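Local atomic coordinates of 3-alpha-hydroxysteroid dehydrogenase (Pseudomonas sp., PDB entry 2DKN), a protein that catalyses the reversible, NAD-dependent oxidation of the 3-alpha-hydroxyl group of steroids to the ketone, as a Rossmann-fold short-chain dehydrogenase. Residues V72-N86 with A143-K157. Numbering follows the deposited sequence.
Sequences VGVTAANSGLVVAVN and AEQQGQTHLAYAGSK. With NAI (1,4-dihydronicotinamide adenine dinucleotide), chain C.
With CG anti to the backbone N (chi1 -173°), Y153 lays its ring beside the carbonyl of V72 and N86, whose own CG stands beside the backbone N and whose amide is steeply inclined to that ring, 74° between planes. N86 ND2 approaches Y153 CD1 to 3.5 Å and gives S156 OG a weak hydrogen bond, while the amide grips V72 twice: V72 N donates to N86 OD1 (2.9 Å), and N86 ND2 donates to V72 O (3.0 Å). V72 O in turn meets the ring edge at Y153 CE1. Without this amide, as with an alanine here, V72 N and V72 O would probably lose these partners and the loop from V72 would be freer to shift beside Y153. T149 OG1 donates to a lone pair of V74 O (2.7 Å), and E144 OE2 takes the G80 N-H on its anti side (2.8 Å). S79 fits as a knob among A143, E144, T149 and A152. Y153 OH hydrogen-bonds ribose O2D of NADH (2.9 Å) and K157 NZ donates to O3D, more weakly to O2D; a water joins K157 NZ to N86 O. Y153 and K157 form the Tyr-X-X-X-Lys motif of short-chain dehydrogenases, and with N86 probably take the Asn, Tyr and Lys places of the family's active site.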
loop_
_atom_site.group_PDB
_atom_site.type_symbol
_atom_site.label_atom_id
_atom_site.label_comp_id
_atom_site.label_asym_id
_atom_site.label_seq_id
_atom_site.Cartn_x
_atom_site.Cartn_y
_atom_site.Cartn_z
ATOM N N VAL A 72 20.620 1.850 -3.714
ATOM C CA VAL A 72 21.265 2.199 -4.949
ATOM C C VAL A 72 20.492 1.547 -6.080
ATOM O O VAL A 72 19.791 0.530 -5.885
ATOM C CB VAL A 72 22.761 1.766 -4.970
ATOM C CG1 VAL A 72 23.569 2.599 -3.964
ATOM C CG2 VAL A 72 22.902 0.257 -4.707
ATOM N N GLY A 73 20.595 2.143 -7.270
ATOM C CA GLY A 73 19.864 1.626 -8.421
ATOM C C GLY A 73 20.777 1.034 -9.468
ATOM O O GLY A 73 21.918 0.652 -9.186
ATOM N N VAL A 74 20.266 0.933 -10.687
ATOM C CA VAL A 74 20.991 0.228 -11.730
ATOM C C VAL A 74 22.333 0.844 -12.147
ATOM O O VAL A 74 23.111 0.170 -12.821
ATOM C CB VAL A 74 20.114 0.015 -12.987
ATOM C CG1 VAL A 74 18.897 -0.824 -12.626
ATOM C CG2 VAL A 74 19.710 1.357 -13.589
ATOM N N THR A 75 22.599 2.098 -11.776
ATOM C CA THR A 75 23.909 2.708 -12.046
ATOM C C THR A 75 24.942 2.512 -10.919
ATOM O O THR A 75 26.012 3.127 -10.941
ATOM C CB THR A 75 23.802 4.211 -12.436
ATOM O OG1 THR A 75 23.215 4.957 -11.360
ATOM C CG2 THR A 75 22.941 4.389 -13.696
ATOM N N ALA A 76 24.632 1.660 -9.938
ATOM C CA ALA A 76 25.597 1.314 -8.892
ATOM C C ALA A 76 26.840 0.672 -9.497
ATOM O O ALA A 76 26.790 0.127 -10.614
ATOM C CB ALA A 76 24.946 0.345 -7.855
ATOM N N ALA A 77 27.923 0.674 -8.713
ATOM C CA ALA A 77 29.235 0.164 -9.118
ATOM C C ALA A 77 29.178 -1.245 -9.698
ATOM O O ALA A 77 29.775 -1.543 -10.750
ATOM C CB ALA A 77 30.197 0.200 -7.915
ATOM N N ASN A 78 28.444 -2.119 -9.022
ATOM C CA ASN A 78 28.308 -3.500 -9.469
ATOM C C ASN A 78 27.113 -4.155 -8.785
ATOM O O ASN A 78 26.529 -3.581 -7.875
ATOM C CB ASN A 78 29.603 -4.299 -9.221
ATOM C CG ASN A 78 30.126 -4.168 -7.781
ATOM O OD1 ASN A 78 31.229 -3.640 -7.532
ATOM N ND2 ASN A 78 29.349 -4.632 -6.845
ATOM N N SER A 79 26.756 -5.355 -9.232
ATOM C CA SER A 79 25.621 -6.088 -8.659
ATOM C C SER A 79 25.825 -6.425 -7.194
ATOM O O SER A 79 24.869 -6.436 -6.421
ATOM C CB SER A 79 25.385 -7.362 -9.464
ATOM O OG SER A 79 24.888 -7.016 -10.744
ATOM N N GLY A 80 27.066 -6.715 -6.802
ATOM C CA GLY A 80 27.369 -7.039 -5.403
ATOM C C GLY A 80 27.023 -5.880 -4.482
ATOM O O GLY A 80 26.487 -6.081 -3.379
ATOM N N LEU A 81 27.300 -4.662 -4.939
ATOM C CA LEU A 81 27.063 -3.490 -4.103
ATOM C C LEU A 81 25.554 -3.295 -3.894
ATOM O O LEU A 81 25.113 -2.964 -2.796
ATOM C CB LEU A 81 27.688 -2.239 -4.749
ATOM C CG LEU A 81 27.422 -0.917 -4.027
ATOM C CD1 LEU A 81 28.017 -0.961 -2.610
ATOM C CD2 LEU A 81 28.004 0.256 -4.841
ATOM N N VAL A 82 24.786 -3.509 -4.960
ATOM C CA VAL A 82 23.319 -3.396 -4.929
ATOM C C VAL A 82 22.736 -4.303 -3.829
ATOM O O VAL A 82 21.933 -3.858 -2.985
ATOM C CB VAL A 82 22.705 -3.731 -6.315
ATOM C CG1 VAL A 82 21.183 -3.749 -6.243
ATOM C CG2 VAL A 82 23.188 -2.724 -7.373
ATOM N N VAL A 83 23.172 -5.562 -3.805
ATOM C CA VAL A 83 22.716 -6.498 -2.787
ATOM C C VAL A 83 23.179 -6.085 -1.390
ATOM O O VAL A 83 22.416 -6.132 -0.432
ATOM C CB VAL A 83 23.207 -7.936 -3.113
ATOM C CG1 VAL A 83 23.087 -8.844 -1.904
ATOM C CG2 VAL A 83 22.412 -8.476 -4.306
ATOM N N ALA A 84 24.429 -5.662 -1.270
ATOM C CA ALA A 84 24.976 -5.318 0.039
ATOM C C ALA A 84 24.196 -4.172 0.676
ATOM O O ALA A 84 23.951 -4.167 1.881
ATOM C CB ALA A 84 26.460 -4.925 -0.098
ATOM N N VAL A 85 23.846 -3.179 -0.131
ATOM C CA VAL A 85 23.151 -2.004 0.415
ATOM C C VAL A 85 21.652 -2.264 0.493
ATOM O O VAL A 85 21.047 -2.081 1.544
ATOM C CB VAL A 85 23.392 -0.711 -0.411
ATOM C CG1 VAL A 85 22.778 0.482 0.326
ATOM C CG2 VAL A 85 24.846 -0.469 -0.569
ATOM N N ASN A 86 21.051 -2.681 -0.619
ATOM C CA ASN A 86 19.592 -2.750 -0.675
ATOM C C ASN A 86 19.000 -3.832 0.200
ATOM O O ASN A 86 17.852 -3.701 0.663
ATOM C CB ASN A 86 19.087 -2.946 -2.102
ATOM C CG ASN A 86 19.333 -1.730 -2.982
ATOM O OD1 ASN A 86 19.909 -0.746 -2.531
ATOM N ND2 ASN A 86 18.880 -1.793 -4.242
ATOM N N ALA A 143 25.012 -12.591 -7.178
ATOM C CA ALA A 143 24.647 -11.339 -7.847
ATOM C C ALA A 143 25.659 -11.016 -8.938
ATOM O O ALA A 143 25.286 -10.667 -10.061
ATOM C CB ALA A 143 24.568 -10.182 -6.828
ATOM N N GLU A 144 26.938 -11.147 -8.603
ATOM C CA GLU A 144 28.011 -10.896 -9.572
ATOM C C GLU A 144 27.924 -11.856 -10.760
ATOM O O GLU A 144 28.020 -11.430 -11.903
ATOM C CB GLU A 144 29.381 -10.996 -8.907
ATOM C CG GLU A 144 29.760 -9.788 -8.075
ATOM C CD GLU A 144 29.750 -8.499 -8.880
ATOM O OE1 GLU A 144 30.326 -8.460 -9.987
ATOM O OE2 GLU A 144 29.152 -7.518 -8.418
ATOM N N GLN A 145 27.712 -13.138 -10.483
ATOM C CA GLN A 145 27.558 -14.156 -11.535
ATOM C C GLN A 145 26.311 -13.948 -12.399
ATOM O O GLN A 145 26.303 -14.293 -13.589
ATOM C CB GLN A 145 27.469 -15.544 -10.923
ATOM C CG GLN A 145 28.722 -16.029 -10.229
ATOM C CD GLN A 145 28.491 -17.361 -9.538
ATOM O OE1 GLN A 145 29.383 -17.899 -8.878
ATOM N NE2 GLN A 145 27.287 -17.903 -9.689
ATOM N N GLN A 146 25.250 -13.416 -11.804
ATOM C CA GLN A 146 24.016 -13.175 -12.552
ATOM C C GLN A 146 24.282 -12.107 -13.612
ATOM O O GLN A 146 23.715 -12.159 -14.714
ATOM C CB GLN A 146 22.870 -12.781 -11.621
ATOM C CG GLN A 146 21.508 -12.616 -12.293
ATOM C CD GLN A 146 20.846 -13.925 -12.681
ATOM O OE1 GLN A 146 20.537 -14.764 -11.830
ATOM N NE2 GLN A 146 20.590 -14.089 -13.974
ATOM N N GLY A 147 25.207 -11.199 -13.285
ATOM C CA GLY A 147 25.740 -10.255 -14.271
ATOM C C GLY A 147 25.143 -8.901 -14.635
ATOM O O GLY A 147 25.725 -8.152 -15.432
ATOM N N GLN A 148 23.979 -8.572 -14.089
ATOM C CA GLN A 148 23.329 -7.333 -14.494
ATOM C C GLN A 148 22.737 -6.611 -13.307
ATOM O O GLN A 148 21.986 -7.201 -12.542
ATOM C CB GLN A 148 22.245 -7.616 -15.518
ATOM C CG GLN A 148 22.795 -8.150 -16.835
ATOM C CD GLN A 148 21.706 -8.423 -17.827
ATOM O OE1 GLN A 148 21.478 -9.568 -18.228
ATOM N NE2 GLN A 148 20.999 -7.372 -18.221
ATOM N N THR A 149 23.053 -5.331 -13.166
ATOM C CA THR A 149 22.605 -4.606 -11.982
ATOM C C THR A 149 21.083 -4.577 -11.838
ATOM O O THR A 149 20.577 -4.568 -10.711
ATOM C CB THR A 149 23.140 -3.171 -11.938
ATOM O OG1 THR A 149 22.790 -2.519 -13.157
ATOM C CG2 THR A 149 24.664 -3.160 -11.762
ATOM N N HIS A 150 20.345 -4.557 -12.955
ATOM C CA HIS A 150 18.886 -4.527 -12.838
ATOM C C HIS A 150 18.320 -5.781 -12.173
ATOM O O HIS A 150 17.265 -5.721 -11.550
ATOM C CB HIS A 150 18.186 -4.214 -14.173
ATOM C CG HIS A 150 17.940 -5.405 -15.049
ATOM N ND1 HIS A 150 18.861 -5.853 -15.974
ATOM C CD2 HIS A 150 16.848 -6.201 -15.192
ATOM C CE1 HIS A 150 18.365 -6.899 -16.618
ATOM N NE2 HIS A 150 17.146 -7.131 -16.161
ATOM N N LEU A 151 19.005 -6.908 -12.344
ATOM C CA LEU A 151 18.583 -8.166 -11.743
ATOM C C LEU A 151 18.928 -8.146 -10.276
ATOM O O LEU A 151 18.159 -8.637 -9.458
ATOM C CB LEU A 151 19.239 -9.368 -12.405
ATOM C CG LEU A 151 18.739 -9.539 -13.846
ATOM C CD1 LEU A 151 19.554 -10.590 -14.605
ATOM C CD2 LEU A 151 17.277 -9.872 -13.854
ATOM N N ALA A 152 20.080 -7.571 -9.937
ATOM C CA ALA A 152 20.421 -7.395 -8.527
ATOM C C ALA A 152 19.465 -6.409 -7.856
ATOM O O ALA A 152 19.136 -6.566 -6.676
ATOM C CB ALA A 152 21.867 -6.918 -8.366
ATOM N N TYR A 153 19.055 -5.383 -8.591
ATOM C CA TYR A 153 18.082 -4.428 -8.066
ATOM C C TYR A 153 16.714 -5.073 -7.776
ATOM O O TYR A 153 16.187 -4.985 -6.654
ATOM C CB TYR A 153 17.940 -3.238 -9.026
ATOM C CG TYR A 153 17.077 -2.140 -8.467
ATOM C CD1 TYR A 153 17.559 -1.344 -7.449
ATOM C CD2 TYR A 153 15.791 -1.877 -8.961
ATOM C CE1 TYR A 153 16.806 -0.327 -6.901
ATOM C CE2 TYR A 153 15.011 -0.824 -8.398
ATOM C CZ TYR A 153 15.539 -0.079 -7.362
ATOM O OH TYR A 153 14.859 0.988 -6.748
ATOM N N ALA A 154 16.145 -5.741 -8.776
ATOM C CA ALA A 154 14.884 -6.452 -8.590
ATOM C C ALA A 154 15.021 -7.540 -7.536
ATOM O O ALA A 154 14.142 -7.697 -6.702
ATOM C CB ALA A 154 14.395 -7.070 -9.900
ATOM N N GLY A 155 16.125 -8.287 -7.571
ATOM C CA GLY A 155 16.324 -9.392 -6.625
ATOM C C GLY A 155 16.386 -8.848 -5.204
ATOM O O GLY A 155 15.770 -9.388 -4.303
ATOM N N SER A 156 17.133 -7.767 -5.008
ATOM C CA SER A 156 17.346 -7.264 -3.652
ATOM C C SER A 156 16.047 -6.680 -3.122
ATOM O O SER A 156 15.731 -6.834 -1.948
ATOM C CB SER A 156 18.490 -6.247 -3.603
ATOM O OG SER A 156 18.232 -5.109 -4.423
ATOM N N LYS A 157 15.289 -6.026 -3.998
ATOM C CA LYS A 157 14.039 -5.392 -3.590
ATOM C C LYS A 157 12.975 -6.454 -3.310
ATOM O O LYS A 157 12.226 -6.361 -2.324
ATOM C CB LYS A 157 13.581 -4.358 -4.639
ATOM C CG LYS A 157 14.480 -3.147 -4.675
ATOM C CD LYS A 157 14.467 -2.390 -3.344
ATOM C CE LYS A 157 15.134 -1.016 -3.464
ATOM N NZ LYS A 157 15.042 -0.245 -2.156
HETATM P PA NAI C . 18.680 8.933 -3.702
HETATM O O1A NAI C . 19.918 8.484 -4.364
HETATM O O2A NAI C . 18.264 10.340 -3.905
HETATM O O5B NAI C . 18.792 8.681 -2.124
HETATM C C5B NAI C . 19.322 7.490 -1.620
HETATM C C4B NAI C . 20.220 7.856 -0.446
HETATM O O4B NAI C . 20.727 6.621 0.025
HETATM C C3B NAI C . 21.402 8.735 -0.848
HETATM O O3B NAI C . 21.565 9.822 0.042
HETATM C C2B NAI C . 22.565 7.772 -0.684
HETATM O O2B NAI C . 23.789 8.389 -0.349
HETATM C C1B NAI C . 22.059 6.806 0.392
HETATM N N9A NAI C . 22.892 5.601 0.274
HETATM C C8A NAI C . 23.103 4.828 -0.850
HETATM N N7A NAI C . 24.013 3.875 -0.525
HETATM C C5A NAI C . 24.398 4.049 0.773
HETATM C C6A NAI C . 25.302 3.389 1.614
HETATM N N6A NAI C . 26.149 2.436 1.169
HETATM N N1A NAI C . 25.448 3.837 2.912
HETATM C C2A NAI C . 24.732 4.916 3.382
HETATM N N3A NAI C . 23.843 5.573 2.560
HETATM C C4A NAI C . 23.694 5.145 1.271
HETATM O O3 NAI C . 17.568 7.886 -4.191
HETATM P PN NAI C . 16.021 7.787 -3.749
HETATM O O1N NAI C . 15.675 8.742 -2.683
HETATM O O2N NAI C . 15.240 7.829 -4.999
HETATM O O5D NAI C . 16.005 6.287 -3.181
HETATM C C5D NAI C . 15.553 6.003 -1.865
HETATM C C4D NAI C . 15.058 4.562 -1.881
HETATM O O4D NAI C . 13.937 4.497 -2.756
HETATM C C3D NAI C . 16.084 3.571 -2.423
HETATM O O3D NAI C . 15.995 2.387 -1.640
HETATM C C2D NAI C . 15.550 3.245 -3.816
HETATM O O2D NAI C . 15.888 1.942 -4.201
HETATM C C1D NAI C . 14.048 3.370 -3.600
HETATM N N1N NAI C . 13.288 3.576 -4.863
HETATM C C2N NAI C . 13.525 4.684 -5.628
HETATM C C3N NAI C . 12.809 4.875 -6.799
HETATM C C7N NAI C . 13.023 6.124 -7.616
HETATM O O7N NAI C . 12.378 6.157 -8.841
HETATM N N7N NAI C . 13.785 7.141 -7.170
HETATM C C4N NAI C . 11.835 3.938 -7.197
HETATM C C5N NAI C . 11.578 2.822 -6.373
HETATM C C6N NAI C . 12.321 2.661 -5.212
HETATM O O HOH W 1 23.013 -9.363 -11.097
HETATM O O HOH W 2 16.224 -1.571 -0.146
#